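Local coordinates for protein beta-Ala-His dipeptidase (Homo sapiens, PDB 3DLJ) that hydrolyses Xaa-His dipeptides, carnosine and anserine above all, as a secreted M20-family metallopeptidase that binds two zinc ions per subunit, at residues A[61-66]-A[90-95]; A[331-336]-A[342-347]; A[114-119]-A[124-129]. All blocks are in the same frame, centred on the assembly; numbering follows the deposited sequence.

Contact 1: A[61-66]-A[90-95]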
loop_
_atom_site.group_PDB
_atom_site.type_symbol
_atom_site.label_atom_id
_atom_site.label_comp_id
_atom_site.label_asym_id
_atom_site.label_seq_id
_atom_site.Cartn_x
_atom_site.Cartn_y
_atom_site.Cartn_z
ATOM N N ASP A 61 7.082 -15.011 17.390
ATOM C CA ASP A 61 6.629 -15.771 18.563
ATOM C C ASP A 61 5.173 -16.171 18.440
ATOM O O ASP A 61 4.800 -17.285 18.812
ATOM C CB ASP A 61 6.865 -15.039 19.889
ATOM C CG ASP A 61 6.434 -15.878 21.086
ATOM O OD1 ASP A 61 6.898 -17.052 21.191
ATOM O OD2 ASP A 61 5.613 -15.386 21.904
ATOM N N THR A 62 4.361 -15.268 17.903
ATOM C CA THR A 62 2.954 -15.547 17.661
ATOM C C THR A 62 2.749 -16.749 16.744
ATOM O O THR A 62 1.917 -17.602 17.023
ATOM C CB THR A 62 2.221 -14.305 17.092
ATOM O OG1 THR A 62 2.143 -13.327 18.115
ATOM C CG2 THR A 62 0.790 -14.648 16.633
ATOM N N LEU A 63 3.515 -16.800 15.659
ATOM C CA LEU A 63 3.440 -17.891 14.681
ATOM C C LEU A 63 3.913 -19.224 15.245
ATOM O O LEU A 63 3.291 -20.242 14.992
ATOM C CB LEU A 63 4.208 -17.542 13.396
ATOM C CG LEU A 63 3.630 -16.370 12.602
ATOM C CD1 LEU A 63 4.417 -16.109 11.314
ATOM C CD2 LEU A 63 2.147 -16.563 12.315
ATOM N N GLN A 64 5.005 -19.209 16.013
ATOM C CA GLN A 64 5.484 -20.400 16.705
ATOM C C GLN A 64 4.460 -20.984 17.684
ATOM O O GLN A 64 4.267 -22.215 17.751
ATOM C CB GLN A 64 6.760 -20.088 17.473
ATOM C CG GLN A 64 8.002 -19.907 16.621
ATOM C CD GLN A 64 9.289 -20.119 17.414
ATOM O OE1 GLN A 64 9.311 -20.877 18.386
ATOM N NE2 GLN A 64 10.367 -19.467 16.987
ATOM N N ARG A 65 3.826 -20.106 18.458
ATOM C CA ARG A 65 2.825 -20.525 19.430
ATOM C C ARG A 65 1.624 -21.165 18.742
ATOM O O ARG A 65 0.958 -22.009 19.326
ATOM C CB ARG A 65 2.408 -19.362 20.341
ATOM C CG ARG A 65 3.519 -18.924 21.318
ATOM C CD ARG A 65 3.018 -17.957 22.398
ATOM N N LEU A 66 1.380 -20.773 17.492
ATOM C CA LEU A 66 0.328 -21.347 16.645
ATOM C C LEU A 66 0.670 -22.723 16.094
ATOM O O LEU A 66 -0.210 -23.437 15.623
ATOM C CB LEU A 66 0.043 -20.419 15.452
ATOM C CG LEU A 66 -0.968 -19.304 15.725
ATOM C CD1 LEU A 66 -1.622 -18.840 14.435
ATOM C CD2 LEU A 66 -2.024 -19.786 16.770
ATOM N N PRO A 90 14.423 -8.566 10.409
ATOM C CA PRO A 90 14.395 -9.887 9.795
ATOM C C PRO A 90 13.116 -10.116 9.025
ATOM O O PRO A 90 12.104 -9.445 9.272
ATOM C CB PRO A 90 14.501 -10.856 10.991
ATOM C CG PRO A 90 14.041 -10.082 12.168
ATOM C CD PRO A 90 14.494 -8.652 11.880
ATOM N N VAL A 91 13.177 -11.015 8.054
ATOM C CA VAL A 91 11.983 -11.413 7.357
ATOM C C VAL A 91 11.543 -12.736 7.997
ATOM O O VAL A 91 12.356 -13.641 8.189
ATOM C CB VAL A 91 12.200 -11.541 5.839
ATOM C CG1 VAL A 91 11.031 -12.268 5.205
ATOM C CG2 VAL A 91 12.353 -10.142 5.196
ATOM N N ILE A 92 10.267 -12.822 8.364
ATOM C CA ILE A 92 9.736 -14.079 8.829
ATOM C C ILE A 92 9.384 -14.935 7.632
ATOM O O ILE A 92 8.660 -14.493 6.737
ATOM C CB ILE A 92 8.516 -13.898 9.742
ATOM C CG1 ILE A 92 8.960 -13.247 11.050
ATOM C CG2 ILE A 92 7.801 -15.263 9.976
ATOM C CD1 ILE A 92 7.824 -12.837 11.926
ATOM N N LEU A 93 9.944 -16.145 7.617
ATOM C CA LEU A 93 9.563 -17.182 6.669
ATOM C C LEU A 93 9.049 -18.381 7.447
ATOM O O LEU A 93 9.851 -19.157 7.985
ATOM C CB LEU A 93 10.754 -17.589 5.800
ATOM C CG LEU A 93 11.304 -16.592 4.771
ATOM C CD1 LEU A 93 12.425 -17.268 4.003
ATOM C CD2 LEU A 93 10.224 -16.138 3.818
ATOM N N ALA A 94 7.722 -18.529 7.499
ATOM C CA ALA A 94 7.068 -19.525 8.367
ATOM C C ALA A 94 6.192 -20.517 7.602
ATOM O O ALA A 94 5.543 -20.145 6.624
ATOM C CB ALA A 94 6.251 -18.819 9.441
ATOM N N GLU A 95 6.193 -21.783 8.039
ATOM C CA GLU A 95 5.315 -22.812 7.465
ATOM C C GLU A 95 4.462 -23.501 8.538
ATOM O O GLU A 95 4.970 -23.941 9.564
ATOM C CB GLU A 95 6.088 -23.829 6.571
ATOM C CG GLU A 95 6.648 -25.098 7.232
ATOM C CD GLU A 95 7.442 -26.015 6.267
ATOM O OE1 GLU A 95 8.646 -26.274 6.502
ATOM O OE2 GLU A 95 6.860 -26.503 5.274
#
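One methyl group carries this contact: CD1 of L63, on the last turns of helix 46-65, lies 3.7 Å from CG2 of I92 and 3.8 Å from CB of A94, both on strand 91-96. I92 and A94 are two positions apart on the strand and send their side chains to the same face, so L63 meets a methyl from each while the intervening L93 points the other way. The leucine chain leaves the helix with CG beside the backbone N (chi1 -65°) and then runs extended, which carries CD1 down to the sheet. On I92 it is the CG2 branch that answers it, and the two side chains cross obliquely. All three residues are buried, and I152 of helix 141-160, F171 of strand 168-174 and V70 of strand 69-73 also touch L63. Toward solvent the helix is looser: D61 points away, D61, Q64 and R65 are exposed, and the R65 side chain is modelled only as far as CD. At the far end of the strand segment, E95 is partly exposed and forms a salt bridge with R69. The contact is thus a piece of the helix-on-sheet core of the zinc-binding domain. No hydrogen bond or charge joins the two segments; they meet through two methyl contacts in a buried, apolar setting, with no directional bond to fix their angle.

Contact 2: A[331-336]-A[342-347]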
loop_
_atom_site.group_PDB
_atom_site.type_symbol
_atom_site.label_atom_id
_atom_site.label_comp_id
_atom_site.label_asym_id
_atom_site.label_seq_id
_atom_site.Cartn_x
_atom_site.Cartn_y
_atom_site.Cartn_z
ATOM N N GLU A 331 10.786 19.967 -0.376
ATOM C CA GLU A 331 11.759 19.824 0.724
ATOM C C GLU A 331 12.786 20.988 0.638
ATOM O O GLU A 331 13.146 21.393 -0.452
ATOM C CB GLU A 331 12.448 18.457 0.624
ATOM C CG GLU A 331 13.519 18.152 1.731
ATOM C CD GLU A 331 14.349 16.900 1.422
ATOM O OE1 GLU A 331 13.903 16.051 0.599
ATOM O OE2 GLU A 331 15.460 16.766 2.002
ATOM N N GLY A 332 13.185 21.547 1.781
ATOM C CA GLY A 332 14.272 22.540 1.875
ATOM C C GLY A 332 13.850 23.978 2.049
ATOM O O GLY A 332 14.704 24.865 2.150
ATOM N N ALA A 333 12.540 24.213 2.056
ATOM C CA ALA A 333 11.936 25.533 2.253
ATOM C C ALA A 333 11.325 25.695 3.652
ATOM O O ALA A 333 11.521 24.854 4.526
ATOM C CB ALA A 333 10.848 25.823 1.143
ATOM N N PHE A 334 10.596 26.786 3.867
ATOM C CA PHE A 334 9.972 27.029 5.161
ATOM C C PHE A 334 8.604 26.349 5.256
ATOM O O PHE A 334 7.648 26.807 4.638
ATOM C CB PHE A 334 9.819 28.528 5.441
ATOM C CG PHE A 334 9.114 28.808 6.737
ATOM C CD1 PHE A 334 9.634 28.335 7.938
ATOM C CD2 PHE A 334 7.930 29.530 6.760
ATOM C CE1 PHE A 334 8.989 28.572 9.129
ATOM C CE2 PHE A 334 7.279 29.750 7.945
ATOM C CZ PHE A 334 7.797 29.289 9.126
ATOM N N ASP A 335 8.526 25.276 6.050
ATOM C CA ASP A 335 7.382 24.362 6.057
ATOM C C ASP A 335 6.764 24.199 7.440
ATOM O O ASP A 335 5.814 23.451 7.619
ATOM C CB ASP A 335 7.775 22.997 5.456
ATOM C CG ASP A 335 9.097 22.430 6.045
ATOM O OD1 ASP A 335 9.937 21.927 5.270
ATOM O OD2 ASP A 335 9.307 22.486 7.269
ATOM N N GLU A 336 7.286 24.932 8.412
ATOM C CA GLU A 336 6.722 24.906 9.764
ATOM C C GLU A 336 5.654 26.019 9.883
ATOM O O GLU A 336 5.549 26.866 8.993
ATOM C CB GLU A 336 7.847 25.020 10.815
ATOM C CG GLU A 336 9.140 24.243 10.436
ATOM C CD GLU A 336 10.149 25.066 9.549
ATOM O OE1 GLU A 336 10.739 26.050 10.075
ATOM O OE2 GLU A 336 10.385 24.725 8.351
ATOM N N VAL A 342 12.487 34.090 4.549
ATOM C CA VAL A 342 13.634 33.341 4.063
ATOM C C VAL A 342 13.482 33.072 2.560
ATOM O O VAL A 342 12.396 32.769 2.085
ATOM C CB VAL A 342 13.820 31.988 4.878
ATOM C CG1 VAL A 342 12.696 30.977 4.589
ATOM C CG2 VAL A 342 15.205 31.368 4.636
ATOM N N ILE A 343 14.566 33.234 1.820
ATOM C CA ILE A 343 14.682 32.697 0.465
ATOM C C ILE A 343 15.503 31.392 0.578
ATOM O O ILE A 343 16.701 31.451 0.782
ATOM C CB ILE A 343 15.451 33.675 -0.458
ATOM C CG1 ILE A 343 14.675 34.982 -0.658
ATOM C CG2 ILE A 343 15.812 33.022 -1.794
ATOM C CD1 ILE A 343 15.580 36.122 -1.105
ATOM N N PRO A 344 14.842 30.220 0.486
ATOM C CA PRO A 344 15.525 28.908 0.479
ATOM C C PRO A 344 16.607 28.835 -0.602
ATOM O O PRO A 344 16.364 29.265 -1.718
ATOM C CB PRO A 344 14.389 27.927 0.156
ATOM C CG PRO A 344 13.155 28.617 0.640
ATOM C CD PRO A 344 13.370 30.075 0.411
ATOM N N GLY A 345 17.785 28.315 -0.266
ATOM C CA GLY A 345 18.873 28.204 -1.229
ATOM C C GLY A 345 18.765 26.959 -2.107
ATOM O O GLY A 345 19.170 26.961 -3.259
ATOM N N ARG A 346 18.193 25.890 -1.570
ATOM C CA ARG A 346 18.122 24.627 -2.282
ATOM C C ARG A 346 16.829 23.943 -1.908
ATOM O O ARG A 346 16.571 23.660 -0.728
ATOM C CB ARG A 346 19.305 23.730 -1.859
ATOM C CG ARG A 346 19.715 22.700 -2.884
ATOM C CD ARG A 346 20.884 21.852 -2.336
ATOM N NE ARG A 346 20.361 20.633 -1.733
ATOM C CZ ARG A 346 20.838 19.417 -1.978
ATOM N NH1 ARG A 346 20.273 18.350 -1.396
ATOM N NH2 ARG A 346 21.884 19.275 -2.798
ATOM N N VAL A 347 16.031 23.650 -2.922
ATOM C CA VAL A 347 14.707 23.075 -2.721
ATOM C C VAL A 347 14.494 21.885 -3.661
ATOM O O VAL A 347 15.076 21.837 -4.760
ATOM C CB VAL A 347 13.611 24.150 -2.964
ATOM C CG1 VAL A 347 13.626 25.175 -1.857
ATOM C CG2 VAL A 347 13.838 24.841 -4.321
HETATM O O HOH W 1 17.218 25.565 1.465
#
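P344 turns its ring toward A333 within the long, irregular connection between the antiparallel neighbours 324-331 and 346-355 of the five-stranded sheet, consistent with the lid (dimerisation) domain of M20 peptidases; on the way, the short strand 342-343 pairs separately with 238-239. The A333 methyl, CB, meets CG of the proline ring from alongside at 3.7 Å, while CG1 of V347 approaches the same methyl at 4.1 Å. M251 of helix 250-258 touches both A333 and P344, so this small apolar cluster backs onto that helix. Farther out, F334 meets V342 through its CB, 3.9 Å from CG1 of the valine. The phenylalanine has CG anti to the backbone N (chi1 177°), a torsion that swings its ring away from the strand and over the loop, where N of E336 lies above one face toward the rim. On V342 the touching branch, CG1, sits between the backbone N and carbonyl carbon. The charged ends of E331 and R346 go separate ways, to K350 and to E230. G332 comes close to the opposite chain here, and its positive phi (103°) and the closeness of O of R346 both suit glycine. No direct hydrogen bond links the segments, although E331 pairs through its backbone with I348 just beyond. A water instead spans the gap, apparently donating to O of G332 at 2.7 Å and accepting from N of R346 at 3.2 Å. Nearer the sheet, CA of V347 makes a CA-H...O contact with O of E331 at 3.2 Å.

Contact 3: A[114-119]-A[124-129]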
loop_
_atom_site.group_PDB
_atom_site.type_symbol
_atom_site.label_atom_id
_atom_site.label_comp_id
_atom_site.label_asym_id
_atom_site.label_seq_id
_atom_site.Cartn_x
_atom_site.Cartn_y
_atom_site.Cartn_z
ATOM N N GLN A 114 3.943 3.509 8.237
ATOM C CA GLN A 114 4.241 4.900 7.903
ATOM C C GLN A 114 4.357 5.702 9.203
ATOM O O GLN A 114 3.656 5.390 10.174
ATOM C CB GLN A 114 3.119 5.491 7.037
ATOM C CG GLN A 114 3.174 5.079 5.556
ATOM C CD GLN A 114 4.332 5.757 4.791
ATOM O OE1 GLN A 114 4.568 6.951 4.941
ATOM N NE2 GLN A 114 5.047 4.989 3.983
ATOM N N PRO A 115 5.230 6.733 9.231
ATOM C CA PRO A 115 5.332 7.592 10.414
ATOM C C PRO A 115 3.975 8.170 10.824
ATOM O O PRO A 115 3.098 8.368 9.986
ATOM C CB PRO A 115 6.249 8.726 9.952
ATOM C CG PRO A 115 7.102 8.115 8.890
ATOM C CD PRO A 115 6.158 7.154 8.167
ATOM N N ALA A 116 3.809 8.422 12.113
ATOM C CA ALA A 116 2.629 9.076 12.619
ATOM C C ALA A 116 3.028 10.021 13.731
ATOM O O ALA A 116 3.495 9.609 14.807
ATOM C CB ALA A 116 1.635 8.057 13.123
ATOM N N ASP A 117 2.869 11.307 13.474
ATOM C CA ASP A 117 3.024 12.271 14.540
ATOM C C ASP A 117 1.654 12.802 14.858
ATOM O O ASP A 117 0.898 13.155 13.958
ATOM C CB ASP A 117 3.988 13.392 14.130
ATOM C CG ASP A 117 5.459 13.028 14.396
ATOM O OD1 ASP A 117 5.746 11.863 14.795
ATOM O OD2 ASP A 117 6.330 13.913 14.205
ATOM N N ARG A 118 1.330 12.843 16.139
ATOM C CA ARG A 118 0.044 13.362 16.587
ATOM C C ARG A 118 -0.196 14.813 16.154
ATOM O O ARG A 118 -1.322 15.190 15.816
ATOM C CB ARG A 118 -0.080 13.216 18.093
ATOM C CG ARG A 118 -1.465 13.448 18.563
ATOM C CD ARG A 118 -1.592 13.065 20.002
ATOM N NE ARG A 118 -2.979 13.231 20.378
ATOM C CZ ARG A 118 -3.534 12.689 21.444
ATOM N NH1 ARG A 118 -2.806 11.936 22.272
ATOM N NH2 ARG A 118 -4.831 12.908 21.667
ATOM N N GLY A 119 0.868 15.611 16.131
ATOM C CA GLY A 119 0.797 16.990 15.623
ATOM C C GLY A 119 0.423 17.128 14.155
ATOM O O GLY A 119 0.086 18.230 13.698
ATOM N N THR A 124 -6.617 11.296 17.927
ATOM C CA THR A 124 -6.277 10.283 18.915
ATOM C C THR A 124 -4.771 10.113 18.898
ATOM O O THR A 124 -4.084 10.593 17.989
ATOM C CB THR A 124 -6.944 8.916 18.595
ATOM O OG1 THR A 124 -6.495 8.441 17.319
ATOM C CG2 THR A 124 -8.474 9.014 18.606
ATOM N N ASP A 125 -4.245 9.442 19.912
ATOM C CA ASP A 125 -2.843 9.055 19.913
ATOM C C ASP A 125 -2.666 7.941 18.852
ATOM O O ASP A 125 -3.242 6.855 18.995
ATOM C CB ASP A 125 -2.444 8.595 21.322
ATOM C CG ASP A 125 -0.995 8.176 21.415
ATOM O OD1 ASP A 125 -0.401 7.838 20.386
ATOM O OD2 ASP A 125 -0.438 8.153 22.530
ATOM N N PRO A 126 -1.882 8.212 17.778
ATOM C CA PRO A 126 -1.746 7.274 16.641
ATOM C C PRO A 126 -1.389 5.835 17.021
ATOM O O PRO A 126 -1.749 4.909 16.311
ATOM C CB PRO A 126 -0.608 7.886 15.801
ATOM C CG PRO A 126 -0.011 8.953 16.626
ATOM C CD PRO A 126 -1.066 9.420 17.576
ATOM N N TYR A 127 -0.694 5.670 18.145
ATOM C CA TYR A 127 -0.205 4.374 18.597
ATOM C C TYR A 127 -1.010 3.784 19.758
ATOM O O TYR A 127 -0.608 2.786 20.371
ATOM C CB TYR A 127 1.292 4.450 18.911
ATOM C CG TYR A 127 2.127 4.678 17.666
ATOM C CD1 TYR A 127 2.771 5.919 17.429
ATOM C CD2 TYR A 127 2.238 3.684 16.699
ATOM C CE1 TYR A 127 3.521 6.135 16.260
ATOM C CE2 TYR A 127 2.988 3.890 15.533
ATOM C CZ TYR A 127 3.614 5.105 15.313
ATOM O OH TYR A 127 4.338 5.259 14.158
ATOM N N VAL A 128 -2.147 4.404 20.054
ATOM C CA VAL A 128 -3.097 3.841 21.029
ATOM C C VAL A 128 -4.378 3.522 20.251
ATOM O O VAL A 128 -5.124 4.449 19.924
ATOM C CB VAL A 128 -3.429 4.830 22.196
ATOM C CG1 VAL A 128 -4.486 4.219 23.131
ATOM C CG2 VAL A 128 -2.177 5.216 22.984
ATOM N N LEU A 129 -4.618 2.240 19.943
ATOM C CA LEU A 129 -5.849 1.846 19.211
ATOM C C LEU A 129 -7.063 2.324 20.015
ATOM O O LEU A 129 -7.219 1.965 21.171
ATOM C CB LEU A 129 -5.920 0.329 18.942
ATOM C CG LEU A 129 -6.962 -0.213 17.937
ATOM C CD1 LEU A 129 -6.510 -0.019 16.472
ATOM C CD2 LEU A 129 -7.305 -1.698 18.198
HETATM O O HOH W 2 6.021 7.240 13.791
#
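The R118 guanidinium lies flat over the backbone of T124 and D125, with C of T124 and N of D125 both above its centre on one face, N of D125 3.6 Å from the plane. An extended chain, CG anti to the backbone N (chi1 -167°), lays the group along this peptide, and NH1 comes within 3.5 Å of CB of D125. The second flat group, the Y127 ring, has water 2 in plane at its edge. Its OH is 2.6 Å from that water, and the same water accepts from N of A116 at 3.0 Å; O of A116 comes to the ring obliquely, its nearest ring atom being CE1. Between the two flat groups, CB of A116 presses on CB of P126 at 3.5 Å, closer than carbon pairs usually come, and the proline's CD reaches back toward CB of R118. D125 shapes the second segment: its OD1 accepts from N of Y127 in an Asx turn, from above the carboxylate plane, and a type I turn runs from D125 to V128. Both segments belong to the loop after strand 104-110 that leaves the zinc site, where Q114 donates through NE2 to the zinc ligand E178, while R139 binds the carbonyls of Q114 and P115. The R118 and D125 charges, NH1 and OD2, stay 4.5 Å apart, beyond a salt bridge. Cohesion therefore comes from a planar cation laid on a peptide, close apolar packing and one bridging water, with electrostatic attraction probably a lesser aid.

The three contacts follow one another along the chain in the order 1, 3, 2, and none touches another. Contact 3 lies nearest the chemistry: the side chain of Q114 is about 5 Å from a bound zinc ion. Contact 1 belongs to the same zinc-binding part of the fold but sits farther from the metals, the side chain of I92 being about 10 Å from that of the zinc ligand H110; its centre is about 27 Å from that of contact 3. Contact 2 lies at the end of the five-stranded sheet, away from the zinc site, its nearest atoms about 10 Å from contact 3 and about 27 Å from contact 1. None of the three has a direct hydrogen bond between its segments.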